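Local coordinates for protein alpha-1,3-glucanase (Streptomyces thermodiastaticus, PDB 7C7D) that hydrolyses alpha-1,3-glucosidic linkages in alpha-1,3-glucan, acting as the catalytic unit of a thermostable family GH87 glycosidase, at residues Val240-Gly245 with Val259-Ala264; Gly265-Val270 with Gly321-His326; Pro244-Ile249 with Val270-His275; Lys214-Thr219 with Gln226-Ala231; Gly284-Lys289 with Pro315-Ser320. One frame throughout, in Å; residues are numbered along the deposited sequence.

Contact 1 (Val240-Gly245 with Val259-Ala264); sequences VWIPPG and VTLQGA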
# COMPACT_ATOMS: atom_id res chain seq x y z
N VAL A 240 -10.19 -25.13 -10.26
CA VAL A 240 -9.38 -25.89 -9.33
C VAL A 240 -9.77 -25.45 -7.92
O VAL A 240 -9.75 -24.26 -7.61
CB VAL A 240 -7.88 -25.66 -9.57
CG1 VAL A 240 -7.08 -26.31 -8.48
CG2 VAL A 240 -7.48 -26.19 -10.93
N TRP A 241 -10.10 -26.42 -7.08
CA TRP A 241 -10.54 -26.17 -5.72
C TRP A 241 -9.38 -26.41 -4.76
O TRP A 241 -8.69 -27.44 -4.85
CB TRP A 241 -11.70 -27.11 -5.37
CG TRP A 241 -12.15 -27.04 -3.96
CD1 TRP A 241 -12.08 -28.04 -3.03
CD2 TRP A 241 -12.77 -25.93 -3.30
NE1 TRP A 241 -12.62 -27.62 -1.84
CE2 TRP A 241 -13.05 -26.33 -1.98
CE3 TRP A 241 -13.11 -24.64 -3.71
CZ2 TRP A 241 -13.66 -25.47 -1.06
CZ3 TRP A 241 -13.72 -23.80 -2.80
CH2 TRP A 241 -13.99 -24.22 -1.49
N ILE A 242 -9.18 -25.47 -3.84
CA ILE A 242 -8.17 -25.60 -2.79
C ILE A 242 -8.92 -25.75 -1.47
O ILE A 242 -9.39 -24.74 -0.91
CB ILE A 242 -7.25 -24.37 -2.75
CG1 ILE A 242 -6.61 -24.08 -4.11
CG2 ILE A 242 -6.17 -24.56 -1.69
CD1 ILE A 242 -5.89 -22.74 -4.17
N PRO A 243 -9.05 -26.96 -0.93
CA PRO A 243 -9.76 -27.14 0.34
C PRO A 243 -9.04 -26.43 1.48
O PRO A 243 -7.85 -26.10 1.36
CB PRO A 243 -9.72 -28.66 0.56
CG PRO A 243 -9.40 -29.25 -0.78
CD PRO A 243 -8.57 -28.23 -1.50
N PRO A 244 -9.73 -26.17 2.59
CA PRO A 244 -9.06 -25.62 3.77
C PRO A 244 -7.82 -26.44 4.13
O PRO A 244 -7.83 -27.67 4.10
CB PRO A 244 -10.12 -25.73 4.86
CG PRO A 244 -11.42 -25.62 4.12
CD PRO A 244 -11.19 -26.31 2.80
N GLY A 245 -6.75 -25.74 4.46
CA GLY A 245 -5.50 -26.40 4.78
C GLY A 245 -4.33 -25.46 4.57
O GLY A 245 -4.50 -24.29 4.25
N VAL A 259 -8.19 -20.98 -16.24
CA VAL A 259 -8.44 -21.70 -15.01
C VAL A 259 -8.83 -20.72 -13.92
O VAL A 259 -8.35 -19.58 -13.88
CB VAL A 259 -7.22 -22.57 -14.61
CG1 VAL A 259 -6.08 -21.68 -14.08
CG2 VAL A 259 -7.61 -23.63 -13.60
N THR A 260 -9.71 -21.16 -13.04
CA THR A 260 -10.00 -20.49 -11.79
C THR A 260 -9.36 -21.31 -10.67
O THR A 260 -9.56 -22.52 -10.60
CB THR A 260 -11.51 -20.41 -11.57
OG1 THR A 260 -12.08 -19.54 -12.56
CG2 THR A 260 -11.83 -19.88 -10.18
N LEU A 261 -8.54 -20.65 -9.86
CA LEU A 261 -7.96 -21.26 -8.67
C LEU A 261 -8.71 -20.67 -7.49
O LEU A 261 -8.56 -19.48 -7.18
CB LEU A 261 -6.47 -20.96 -8.60
CG LEU A 261 -5.57 -21.76 -7.66
CD1 LEU A 261 -5.82 -23.24 -7.79
CD2 LEU A 261 -4.12 -21.44 -7.94
N GLN A 262 -9.54 -21.48 -6.85
CA GLN A 262 -10.48 -21.01 -5.84
C GLN A 262 -10.28 -21.74 -4.53
O GLN A 262 -10.33 -22.98 -4.49
CB GLN A 262 -11.91 -21.20 -6.32
CG GLN A 262 -12.94 -20.79 -5.30
CD GLN A 262 -14.33 -20.71 -5.89
OE1 GLN A 262 -14.50 -20.82 -7.10
NE2 GLN A 262 -15.32 -20.52 -5.04
N GLY A 263 -10.08 -20.97 -3.46
CA GLY A 263 -10.06 -21.51 -2.12
C GLY A 263 -11.39 -21.34 -1.41
O GLY A 263 -12.37 -20.82 -1.96
N ALA A 264 -11.42 -21.79 -0.16
CA ALA A 264 -12.59 -21.71 0.69
C ALA A 264 -12.68 -20.39 1.43
O ALA A 264 -13.59 -20.21 2.26
CB ALA A 264 -12.57 -22.87 1.70
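V240 and I242 reach strand 259-263 in parallel register, through backbone bonds from V240 N to T260 O (2.7 Å), Q262 N to V240 O (2.9 Å) and I242 N to Q262 O (2.8 Å). The tightly packed face carries V240, I242 and L261. V240 CG2 meets V259 CG2 at 3.7 Å. The other V240 branch lies alongside L261, and the I242 end crosses the same leucine; L261 has a second conformer, so its closest approaches are doubtful. A231 packs on V240 and F228 on I242, both from helix 225-234. Parallel strands stacked in this way, coil upon coil, form one wall of the right-handed beta-helix of pectate lyase-like proteins. W241 on the other face is also buried, CG anti to the backbone N (chi1 174°), its ring reaching over to the neighbouring strand, CZ3 3.4 Å from G263 O and CH2 3.7 Å from A264 CB. An alanine here would probably open a gap along Q262-A264 and beside Q204 and P205. The contact is looser at partly exposed Q262, whose CG passes W241 CZ3 at 4.0 Å, and at solvent-exposed P244, with CG 3.8 Å from A264 CB.

Contact 2 (Gly265-Val270 with Gly321-His326); sequences GSWYSV and GMWIQH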
# COMPACT_ATOMS: atom_id res chain seq x y z
N GLY A 265 -11.78 -19.46 1.14
CA GLY A 265 -11.64 -18.23 1.90
C GLY A 265 -10.19 -18.06 2.33
O GLY A 265 -9.53 -19.04 2.68
N SER A 266 -9.70 -16.82 2.30
CA SER A 266 -8.29 -16.57 2.57
C SER A 266 -7.89 -16.83 4.02
O SER A 266 -6.69 -16.80 4.32
CB SER A 266 -7.93 -15.15 2.17
OG SER A 266 -8.61 -14.23 3.01
N TRP A 267 -8.84 -17.06 4.92
CA TRP A 267 -8.52 -17.46 6.28
C TRP A 267 -8.51 -18.97 6.45
O TRP A 267 -8.18 -19.45 7.54
CB TRP A 267 -9.48 -16.82 7.29
CG TRP A 267 -9.32 -15.33 7.38
CD1 TRP A 267 -9.57 -14.41 6.39
CD2 TRP A 267 -8.86 -14.58 8.51
NE1 TRP A 267 -9.30 -13.14 6.84
CE2 TRP A 267 -8.87 -13.22 8.14
CE3 TRP A 267 -8.45 -14.92 9.80
CZ2 TRP A 267 -8.49 -12.20 9.02
CZ3 TRP A 267 -8.07 -13.91 10.68
CH2 TRP A 267 -8.09 -12.56 10.28
N TYR A 268 -8.83 -19.73 5.41
CA TYR A 268 -8.95 -21.18 5.49
C TYR A 268 -8.03 -21.93 4.54
O TYR A 268 -7.43 -22.93 4.93
CB TYR A 268 -10.40 -21.61 5.22
CG TYR A 268 -11.39 -20.93 6.12
CD1 TYR A 268 -11.51 -21.29 7.46
CD2 TYR A 268 -12.21 -19.92 5.64
CE1 TYR A 268 -12.42 -20.66 8.28
CE2 TYR A 268 -13.12 -19.29 6.45
CZ TYR A 268 -13.22 -19.67 7.78
OH TYR A 268 -14.14 -19.03 8.59
N SER A 269 -7.93 -21.48 3.29
CA SER A 269 -7.08 -22.12 2.28
C SER A 269 -5.81 -21.29 2.16
O SER A 269 -5.84 -20.19 1.59
CB SER A 269 -7.81 -22.20 0.95
OG SER A 269 -9.05 -22.88 1.09
N VAL A 270 -4.70 -21.81 2.67
CA VAL A 270 -3.49 -21.03 2.86
C VAL A 270 -2.34 -21.69 2.11
O VAL A 270 -1.95 -22.82 2.44
CB VAL A 270 -3.15 -20.84 4.34
CG1 VAL A 270 -1.89 -20.00 4.49
CG2 VAL A 270 -4.32 -20.18 5.07
N GLY A 321 -10.40 -11.49 -3.35
CA GLY A 321 -10.59 -12.19 -2.09
C GLY A 321 -9.33 -12.80 -1.52
O GLY A 321 -9.42 -13.72 -0.71
N MET A 322 -8.16 -12.32 -1.92
CA MET A 322 -6.89 -12.91 -1.52
C MET A 322 -6.31 -12.23 -0.29
O MET A 322 -6.58 -11.06 -0.02
CB MET A 322 -5.87 -12.80 -2.65
CG MET A 322 -6.32 -13.38 -3.98
SD MET A 322 -6.46 -15.18 -4.02
CE MET A 322 -4.77 -15.66 -3.67
N TRP A 323 -5.47 -12.98 0.42
CA TRP A 323 -4.62 -12.46 1.49
C TRP A 323 -3.19 -12.74 1.07
O TRP A 323 -2.79 -13.90 0.97
CB TRP A 323 -4.94 -13.19 2.78
CG TRP A 323 -4.15 -12.76 3.97
CD1 TRP A 323 -2.84 -13.05 4.25
CD2 TRP A 323 -4.64 -11.98 5.06
NE1 TRP A 323 -2.49 -12.47 5.45
CE2 TRP A 323 -3.58 -11.81 5.97
CE3 TRP A 323 -5.88 -11.39 5.35
CZ2 TRP A 323 -3.72 -11.10 7.16
CZ3 TRP A 323 -6.01 -10.68 6.53
CH2 TRP A 323 -4.94 -10.54 7.42
N ILE A 324 -2.42 -11.68 0.81
CA ILE A 324 -1.07 -11.79 0.27
C ILE A 324 -0.13 -11.16 1.29
O ILE A 324 -0.33 -10.01 1.69
CB ILE A 324 -0.95 -11.06 -1.07
CG1 ILE A 324 -2.00 -11.56 -2.07
CG2 ILE A 324 0.47 -11.16 -1.63
CD1 ILE A 324 -1.94 -13.03 -2.36
N GLN A 325 0.88 -11.92 1.73
CA GLN A 325 1.69 -11.45 2.85
C GLN A 325 3.08 -12.07 2.80
O GLN A 325 3.25 -13.21 2.36
CB GLN A 325 1.00 -11.81 4.17
CG GLN A 325 1.67 -11.26 5.40
CD GLN A 325 0.95 -11.65 6.68
OE1 GLN A 325 0.20 -12.63 6.73
NE2 GLN A 325 1.18 -10.87 7.74
N HIS A 326 4.07 -11.32 3.29
CA HIS A 326 5.43 -11.85 3.49
C HIS A 326 6.06 -12.30 2.18
O HIS A 326 6.71 -13.35 2.09
CB HIS A 326 5.50 -12.95 4.55
CG HIS A 326 5.14 -12.49 5.92
ND1 HIS A 326 4.67 -13.34 6.90
CD2 HIS A 326 5.19 -11.26 6.49
CE1 HIS A 326 4.43 -12.65 8.00
NE2 HIS A 326 4.74 -11.39 7.78
O HOH W 1 -11.27 -14.73 1.07
O HOH W 2 -8.58 -11.56 2.23
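S266 and W323 bring their CA atoms to 5.6 Å, the nearest CA pair of the two segments, where a tight turn at 265-269, with Y268 N and S269 N both bonded to G265 O, faces the start of strand 323-325. Two waters join the two segments here. One accepts from S266 N and donates to G321 O at 2.8 Å. S266 OG, held between backbone N and carbonyl carbon (chi1 66°), lies 2.8 Å from the other, which gives a weak bond to M322 O. S266 CB touches W323 CB at 3.6 Å. Beyond it the two indoles meet obliquely, six-membered ring planes at 70°, and W267 CZ2 is 3.8 Å from W323 CZ3. R166 makes a cation-pi contact with each indole, and its NH2 also bonds S266 O. W323 NE1 donates to Q325 OE1 at 3.0 Å in a straight bond within the indole plane, although it stands well above the amide plane of Q325. D349 and N164 accept from Q325 NE2, so the amide that fixes the indole is itself anchored. Strand 292-294 lies between strands 269-272 and 323-325 in the beta-helix wall, while strands 109-117 and 163-169 of the N-terminal beta domain lie against the tryptophans, making this contact part of the seam between the two domains.

Contact 3 (Pro244-Ile249 with Val270-His275); sequences PGDYRI and VVHSSH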
# COMPACT_ATOMS: atom_id res chain seq x y z
N PRO A 244 -9.73 -26.17 2.59
CA PRO A 244 -9.06 -25.62 3.77
C PRO A 244 -7.82 -26.44 4.13
O PRO A 244 -7.83 -27.67 4.10
CB PRO A 244 -10.12 -25.73 4.86
CG PRO A 244 -11.42 -25.62 4.12
CD PRO A 244 -11.19 -26.31 2.80
N GLY A 245 -6.75 -25.74 4.46
CA GLY A 245 -5.50 -26.40 4.78
C GLY A 245 -4.33 -25.46 4.57
O GLY A 245 -4.50 -24.29 4.25
N ASP A 246 -3.14 -26.02 4.76
CA ASP A 246 -1.89 -25.32 4.53
C ASP A 246 -1.11 -26.09 3.47
O ASP A 246 -0.91 -27.30 3.61
CB ASP A 246 -1.07 -25.25 5.82
CG ASP A 246 -1.68 -24.31 6.85
OD1 ASP A 246 -1.46 -23.09 6.77
OD2 ASP A 246 -2.39 -24.81 7.74
N TYR A 247 -0.67 -25.39 2.43
CA TYR A 247 -0.04 -26.03 1.28
C TYR A 247 1.29 -25.38 1.01
O TYR A 247 1.35 -24.18 0.71
CB TYR A 247 -0.92 -25.89 0.04
CG TYR A 247 -2.30 -26.45 0.21
CD1 TYR A 247 -3.32 -25.68 0.76
CD2 TYR A 247 -2.58 -27.76 -0.16
CE1 TYR A 247 -4.59 -26.20 0.93
CE2 TYR A 247 -3.84 -28.28 -0.00
CZ TYR A 247 -4.85 -27.50 0.54
OH TYR A 247 -6.10 -28.04 0.70
N ARG A 248 2.37 -26.15 1.08
CA ARG A 248 3.68 -25.65 0.71
C ARG A 248 3.81 -25.70 -0.81
O ARG A 248 3.60 -26.76 -1.41
CB ARG A 248 4.76 -26.50 1.36
CG ARG A 248 6.19 -26.10 0.99
CD ARG A 248 7.18 -26.55 2.06
NE ARG A 248 7.36 -28.00 2.08
CZ ARG A 248 8.20 -28.66 1.29
NH1 ARG A 248 8.95 -28.00 0.41
NH2 ARG A 248 8.29 -29.98 1.37
N ILE A 249 4.13 -24.57 -1.43
CA ILE A 249 4.35 -24.47 -2.87
C ILE A 249 5.72 -23.83 -3.06
O ILE A 249 5.85 -22.60 -2.99
CB ILE A 249 3.26 -23.65 -3.57
CG1 ILE A 249 1.88 -24.26 -3.32
CG2 ILE A 249 3.55 -23.55 -5.07
CD1 ILE A 249 1.59 -25.48 -4.16
N VAL A 270 -4.70 -21.81 2.67
CA VAL A 270 -3.49 -21.03 2.86
C VAL A 270 -2.34 -21.69 2.11
O VAL A 270 -1.95 -22.82 2.44
CB VAL A 270 -3.15 -20.84 4.34
CG1 VAL A 270 -1.89 -20.00 4.49
CG2 VAL A 270 -4.32 -20.18 5.07
N VAL A 271 -1.82 -21.01 1.10
CA VAL A 271 -0.63 -21.44 0.36
C VAL A 271 0.58 -20.75 0.98
O VAL A 271 0.57 -19.52 1.18
CB VAL A 271 -0.76 -21.08 -1.13
CG1 VAL A 271 0.59 -21.18 -1.83
CG2 VAL A 271 -1.82 -21.94 -1.81
N HIS A 272 1.62 -21.53 1.26
CA HIS A 272 2.89 -21.02 1.77
C HIS A 272 3.87 -21.06 0.61
O HIS A 272 4.35 -22.13 0.22
CB HIS A 272 3.35 -21.85 2.96
CG HIS A 272 2.41 -21.79 4.12
ND1 HIS A 272 2.48 -20.82 5.10
CD2 HIS A 272 1.32 -22.54 4.42
CE1 HIS A 272 1.51 -21.00 5.97
NE2 HIS A 272 0.79 -22.03 5.58
N SER A 273 4.14 -19.89 0.04
CA SER A 273 5.01 -19.81 -1.12
C SER A 273 5.63 -18.42 -1.17
O SER A 273 4.97 -17.43 -0.86
CB SER A 273 4.22 -20.02 -2.41
OG SER A 273 5.08 -20.01 -3.53
N SER A 274 6.90 -18.37 -1.57
CA SER A 274 7.59 -17.13 -1.84
C SER A 274 7.84 -16.92 -3.33
O SER A 274 8.61 -16.03 -3.70
CB SER A 274 8.91 -17.07 -1.05
OG SER A 274 8.66 -17.15 0.34
N HIS A 275 7.20 -17.71 -4.19
CA HIS A 275 7.43 -17.66 -5.63
C HIS A 275 6.27 -18.40 -6.30
O HIS A 275 6.46 -19.48 -6.86
CB HIS A 275 8.76 -18.34 -5.95
CG HIS A 275 9.23 -18.15 -7.36
ND1 HIS A 275 10.06 -19.05 -7.99
CD2 HIS A 275 9.01 -17.16 -8.26
CE1 HIS A 275 10.33 -18.63 -9.21
NE2 HIS A 275 9.71 -17.49 -9.40
O HOH W 3 8.53 -20.57 -2.56
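D246 OD1 receives H272 NE2 at 2.8 Å in a nearly straight bond (175°), with the carboxylate oxygen lying in the imidazole plane and met on its anti side. Both side chains carry CG anti to the carbonyl carbon (chi1 -62° in H272), and they cross obliquely on one face of the paired strands, carboxylate and ring planes 32° apart. At the far end S273 OG donates to I249 O at 2.8 Å and also accepts from H275 N, an ST turn. Between these lie the parallel backbone bonds, V270 N to G245 O (2.9 Å), Y247 N to V270 O (2.9 Å), H272 N to Y247 O (2.7 Å) and I249 N to H272 O (3.0 Å). G245 has backbone angles that call for glycine. Y247 brings its ring edge, at CD1, to 3.6 Å from V270 O, while its hydroxyl bonds P243 O. I249 and V271 cross on the interior face, though I249 has a second conformer that leaves the closeness doubtful. F228 of helix 225-234 packs on both, V271 bonds A292 and I294 of strand 292-294 on its other flank, and D246 pairs with P218: the first coils of the beta-helix are thus joined to its capping segment.

Contact 4 (Lys214-Thr219 with Gln226-Ala231); sequences KGADPT and QAFRDA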
# COMPACT_ATOMS: atom_id res chain seq x y z
N LYS A 214 -5.28 -34.52 -6.47
CA LYS A 214 -4.07 -34.64 -7.28
C LYS A 214 -2.82 -34.78 -6.44
O LYS A 214 -1.71 -34.65 -6.97
CB LYS A 214 -3.95 -33.44 -8.23
CG LYS A 214 -5.10 -33.31 -9.21
CD LYS A 214 -5.08 -34.44 -10.22
CE LYS A 214 -6.24 -34.34 -11.19
NZ LYS A 214 -6.16 -35.39 -12.25
N GLY A 215 -2.96 -35.03 -5.14
CA GLY A 215 -1.83 -35.32 -4.29
C GLY A 215 -1.33 -34.18 -3.44
O GLY A 215 -0.28 -34.32 -2.81
N ALA A 216 -2.03 -33.05 -3.41
CA ALA A 216 -1.59 -31.95 -2.56
C ALA A 216 -1.73 -32.33 -1.10
O ALA A 216 -2.65 -33.05 -0.71
CB ALA A 216 -2.42 -30.69 -2.85
N ASP A 217 -0.79 -31.85 -0.28
CA ASP A 217 -0.76 -32.17 1.14
C ASP A 217 -1.29 -30.98 1.91
O ASP A 217 -0.57 -29.99 2.09
CB ASP A 217 0.68 -32.49 1.57
CG ASP A 217 0.81 -32.66 3.08
OD1 ASP A 217 -0.21 -32.81 3.78
OD2 ASP A 217 1.96 -32.64 3.56
N PRO A 218 -2.53 -31.03 2.42
CA PRO A 218 -3.08 -29.89 3.16
C PRO A 218 -2.54 -29.75 4.58
O PRO A 218 -2.99 -28.85 5.30
CB PRO A 218 -4.58 -30.19 3.18
CG PRO A 218 -4.65 -31.69 3.17
CD PRO A 218 -3.47 -32.15 2.34
N THR A 219 -1.62 -30.60 5.00
CA THR A 219 -0.94 -30.40 6.27
C THR A 219 0.31 -29.53 6.13
O THR A 219 0.91 -29.17 7.15
CB THR A 219 -0.57 -31.74 6.93
OG1 THR A 219 0.51 -32.36 6.21
CG2 THR A 219 -1.77 -32.68 6.93
N GLN A 226 3.57 -29.75 -7.64
CA GLN A 226 3.20 -30.62 -8.74
C GLN A 226 1.71 -30.92 -8.75
O GLN A 226 1.08 -30.97 -9.81
CB GLN A 226 4.00 -31.92 -8.68
CG GLN A 226 3.82 -32.80 -9.91
CD GLN A 226 4.20 -32.09 -11.20
OE1 GLN A 226 5.17 -31.33 -11.24
NE2 GLN A 226 3.44 -32.35 -12.25
N ALA A 227 1.11 -31.11 -7.56
CA ALA A 227 -0.32 -31.34 -7.49
C ALA A 227 -1.11 -30.16 -8.03
O ALA A 227 -2.09 -30.34 -8.76
CB ALA A 227 -0.74 -31.65 -6.05
N PHE A 228 -0.71 -28.94 -7.67
CA PHE A 228 -1.40 -27.77 -8.21
C PHE A 228 -1.24 -27.70 -9.72
O PHE A 228 -2.19 -27.41 -10.44
CB PHE A 228 -0.85 -26.49 -7.57
CG PHE A 228 -1.50 -26.13 -6.26
CD1 PHE A 228 -1.56 -27.05 -5.21
CD2 PHE A 228 -2.03 -24.87 -6.06
CE1 PHE A 228 -2.15 -26.71 -4.01
CE2 PHE A 228 -2.63 -24.52 -4.86
CZ PHE A 228 -2.69 -25.44 -3.83
N ARG A 229 -0.03 -27.98 -10.20
CA ARG A 229 0.23 -28.03 -11.64
C ARG A 229 -0.67 -29.05 -12.31
O ARG A 229 -1.28 -28.78 -13.36
CB ARG A 229 1.70 -28.37 -11.83
CG ARG A 229 2.29 -28.21 -13.20
CD ARG A 229 3.79 -28.43 -13.05
NE ARG A 229 4.51 -28.44 -14.31
CZ ARG A 229 5.70 -29.01 -14.46
NH1 ARG A 229 6.28 -29.61 -13.42
NH2 ARG A 229 6.31 -28.98 -15.63
N ASP A 230 -0.78 -30.25 -11.72
CA ASP A 230 -1.62 -31.29 -12.30
C ASP A 230 -3.09 -30.90 -12.28
O ASP A 230 -3.83 -31.19 -13.23
CB ASP A 230 -1.41 -32.61 -11.55
CG ASP A 230 -0.04 -33.21 -11.77
OD1 ASP A 230 0.64 -32.82 -12.75
OD2 ASP A 230 0.37 -34.08 -10.97
N ALA A 231 -3.55 -30.27 -11.20
CA ALA A 231 -4.95 -29.85 -11.12
C ALA A 231 -5.26 -28.80 -12.18
O ALA A 231 -6.31 -28.86 -12.83
CB ALA A 231 -5.27 -29.34 -9.72
O HOH W 4 0.62 -34.61 -8.19
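A227 points its methyl toward the loop, where CB lodges 3.3 Å from both K214 O and A216 N. A216 points its own methyl back, and the two CB atoms meet at 3.7 Å. F228 leaves the helix pointing away from the loop, yet its ring returns edge-on, with CE1 4.2 Å from A216 CB and that methyl near the ring plane. K214 holds CG anti to the carbonyl carbon (chi1 -61°), 4.0 Å from A231 CB; K214 NZ ends 6.8 Å from D230 OD2, too far for a salt bridge. Helix 225-234 with its preceding loop closes the N-terminal end of the beta-helix, as capping helices do in pectate lyase-like folds, and F228 and A231 carry the packing on to I242 and V240. On the outer side a water donates to both K214 O (2.6 Å) and D230 OD2, while Q226 NE2 approaches D230 OD1 from above the carboxylate plane. Farther along, D217 OD1 accepts T219 N in an Asx turn and also T219 OG1, and D217 OD2 accepts G222 N.

Contact 5 (Gly284-Lys289 with Pro315-Ser320); sequences GHVHLK and PGSSVS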
# COMPACT_ATOMS: atom_id res chain seq x y z
N GLY A 284 -4.46 -16.17 -20.55
CA GLY A 284 -5.41 -15.38 -19.78
C GLY A 284 -6.56 -16.21 -19.25
O GLY A 284 -6.50 -17.44 -19.15
N HIS A 285 -7.63 -15.50 -18.90
CA HIS A 285 -8.80 -16.12 -18.29
C HIS A 285 -8.41 -16.90 -17.04
O HIS A 285 -8.87 -18.02 -16.81
CB HIS A 285 -9.61 -16.93 -19.30
CG HIS A 285 -9.94 -16.14 -20.53
ND1 HIS A 285 -10.99 -15.25 -20.58
CD2 HIS A 285 -9.32 -16.06 -21.73
CE1 HIS A 285 -11.02 -14.68 -21.77
NE2 HIS A 285 -10.02 -15.15 -22.48
N VAL A 286 -7.55 -16.28 -16.25
CA VAL A 286 -7.11 -16.78 -14.96
C VAL A 286 -7.90 -16.04 -13.90
O VAL A 286 -7.96 -14.81 -13.91
CB VAL A 286 -5.61 -16.53 -14.75
CG1 VAL A 286 -5.21 -16.96 -13.35
CG2 VAL A 286 -4.80 -17.24 -15.82
N HIS A 287 -8.50 -16.78 -12.97
CA HIS A 287 -9.20 -16.16 -11.85
C HIS A 287 -8.67 -16.74 -10.55
O HIS A 287 -8.92 -17.91 -10.25
CB HIS A 287 -10.71 -16.35 -12.01
CG HIS A 287 -11.20 -15.89 -13.34
ND1 HIS A 287 -11.36 -14.56 -13.65
CD2 HIS A 287 -11.51 -16.58 -14.46
CE1 HIS A 287 -11.77 -14.45 -14.90
NE2 HIS A 287 -11.87 -15.66 -15.41
N LEU A 288 -7.92 -15.94 -9.80
CA LEU A 288 -7.40 -16.34 -8.50
C LEU A 288 -8.35 -15.79 -7.45
O LEU A 288 -8.60 -14.58 -7.42
CB LEU A 288 -5.98 -15.80 -8.29
CG LEU A 288 -4.97 -16.09 -9.40
CD1 LEU A 288 -3.60 -15.51 -9.06
CD2 LEU A 288 -4.87 -17.59 -9.64
N LYS A 289 -8.92 -16.67 -6.63
CA LYS A 289 -10.01 -16.28 -5.74
C LYS A 289 -9.91 -16.95 -4.38
O LYS A 289 -9.80 -18.18 -4.30
CB LYS A 289 -11.38 -16.67 -6.32
CG LYS A 289 -11.72 -16.14 -7.70
CD LYS A 289 -13.13 -16.57 -8.08
CE LYS A 289 -13.59 -15.87 -9.34
NZ LYS A 289 -14.90 -16.39 -9.83
N PRO A 315 -4.95 -11.89 -20.75
CA PRO A 315 -6.16 -11.07 -20.85
C PRO A 315 -7.35 -11.69 -20.12
O PRO A 315 -7.48 -12.91 -20.02
CB PRO A 315 -6.43 -11.02 -22.36
CG PRO A 315 -5.84 -12.32 -22.86
CD PRO A 315 -4.61 -12.55 -22.02
N GLY A 316 -8.24 -10.83 -19.64
CA GLY A 316 -9.50 -11.31 -19.08
C GLY A 316 -9.35 -12.02 -17.75
O GLY A 316 -10.12 -12.96 -17.47
N SER A 317 -8.41 -11.60 -16.92
CA SER A 317 -8.10 -12.30 -15.69
C SER A 317 -8.52 -11.47 -14.48
O SER A 317 -8.88 -10.29 -14.59
CB SER A 317 -6.61 -12.64 -15.64
OG SER A 317 -6.35 -13.64 -16.61
N SER A 318 -8.48 -12.10 -13.31
CA SER A 318 -8.86 -11.42 -12.08
C SER A 318 -8.18 -12.04 -10.87
O SER A 318 -7.82 -13.22 -10.87
CB SER A 318 -10.39 -11.42 -11.88
OG SER A 318 -10.88 -12.74 -11.68
N VAL A 319 -8.02 -11.21 -9.84
CA VAL A 319 -7.45 -11.61 -8.56
C VAL A 319 -8.34 -10.99 -7.49
O VAL A 319 -8.44 -9.76 -7.41
CB VAL A 319 -6.01 -11.12 -8.39
CG1 VAL A 319 -5.47 -11.50 -7.02
CG2 VAL A 319 -5.12 -11.64 -9.50
N SER A 320 -8.99 -11.82 -6.67
CA SER A 320 -9.96 -11.29 -5.72
C SER A 320 -10.05 -12.14 -4.46
O SER A 320 -9.86 -13.36 -4.50
CB SER A 320 -11.34 -11.14 -6.36
OG SER A 320 -11.84 -12.39 -6.80
O HOH W 5 -12.37 -13.69 -18.57
O HOH W 6 -10.72 -13.53 -9.13
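H287 ND1 and S318 OG share a hydrogen bond of 2.7 Å, with the hydroxyl near the imidazole plane at its edge. S318 holds OG between backbone N and carbonyl carbon (chi1 65°), and S320 does the same; one water, donating to L288 O, bonds both hydroxyls. A leucine in place of H287 would probably leave S318 OG without its imidazole partner, held by the water alone among the contacts described. S317 has the other conformation, OG anti to the carbonyl carbon (chi1 -70°), and so accepts V286 N at 2.9 Å. G316 O is turned away at 4.4 Å from V286 N, so this hydroxyl, which also bonds L313 O, supplies the acceptor at the strand start. H285 keeps its backbone in the left-handed region; its ring centre sits over P315 O, 4.0 Å from the plane, and a water ties H285 ND1 to G316 O. A CB on G284 would clash with P315 O. On the interior face L288 and V319 lie side by side, L288 CD1 to V319 CG2 4.2 Å. Parallel bonds complete the pairing: S318 N to V286 O (2.8 Å), L288 N to S318 O (2.9 Å) and S320 N to L288 O. Strand 286-289 is flanked on its other side by strand 259-263, and strand 318-320 by strand 341-348, successive coils of one beta-helix wall.

In the fold
The five contacts follow the first coils of the beta-helix from its capped end. Contact 4 holds the cap, and I242 CD1 of contact 1 reaches F228 CE2 at 3.8 Å. Contacts 1 and 3, centres 11 Å apart, share P244 and G245 at the corner between two walls. S269 OG of contact 2 lies 2.8 Å from I242 O and 2.9 Å from A264 N, tying contact 1 to the next turn. Contact 5 continues contact 1 by pairing, L261 N to H287 O at 2.8 Å, and lies within the loop closed by contact 2. Through contact 2 the coils meet the N-terminal domain, whose calcium is held by E63, E65, S88, Q91 and D191.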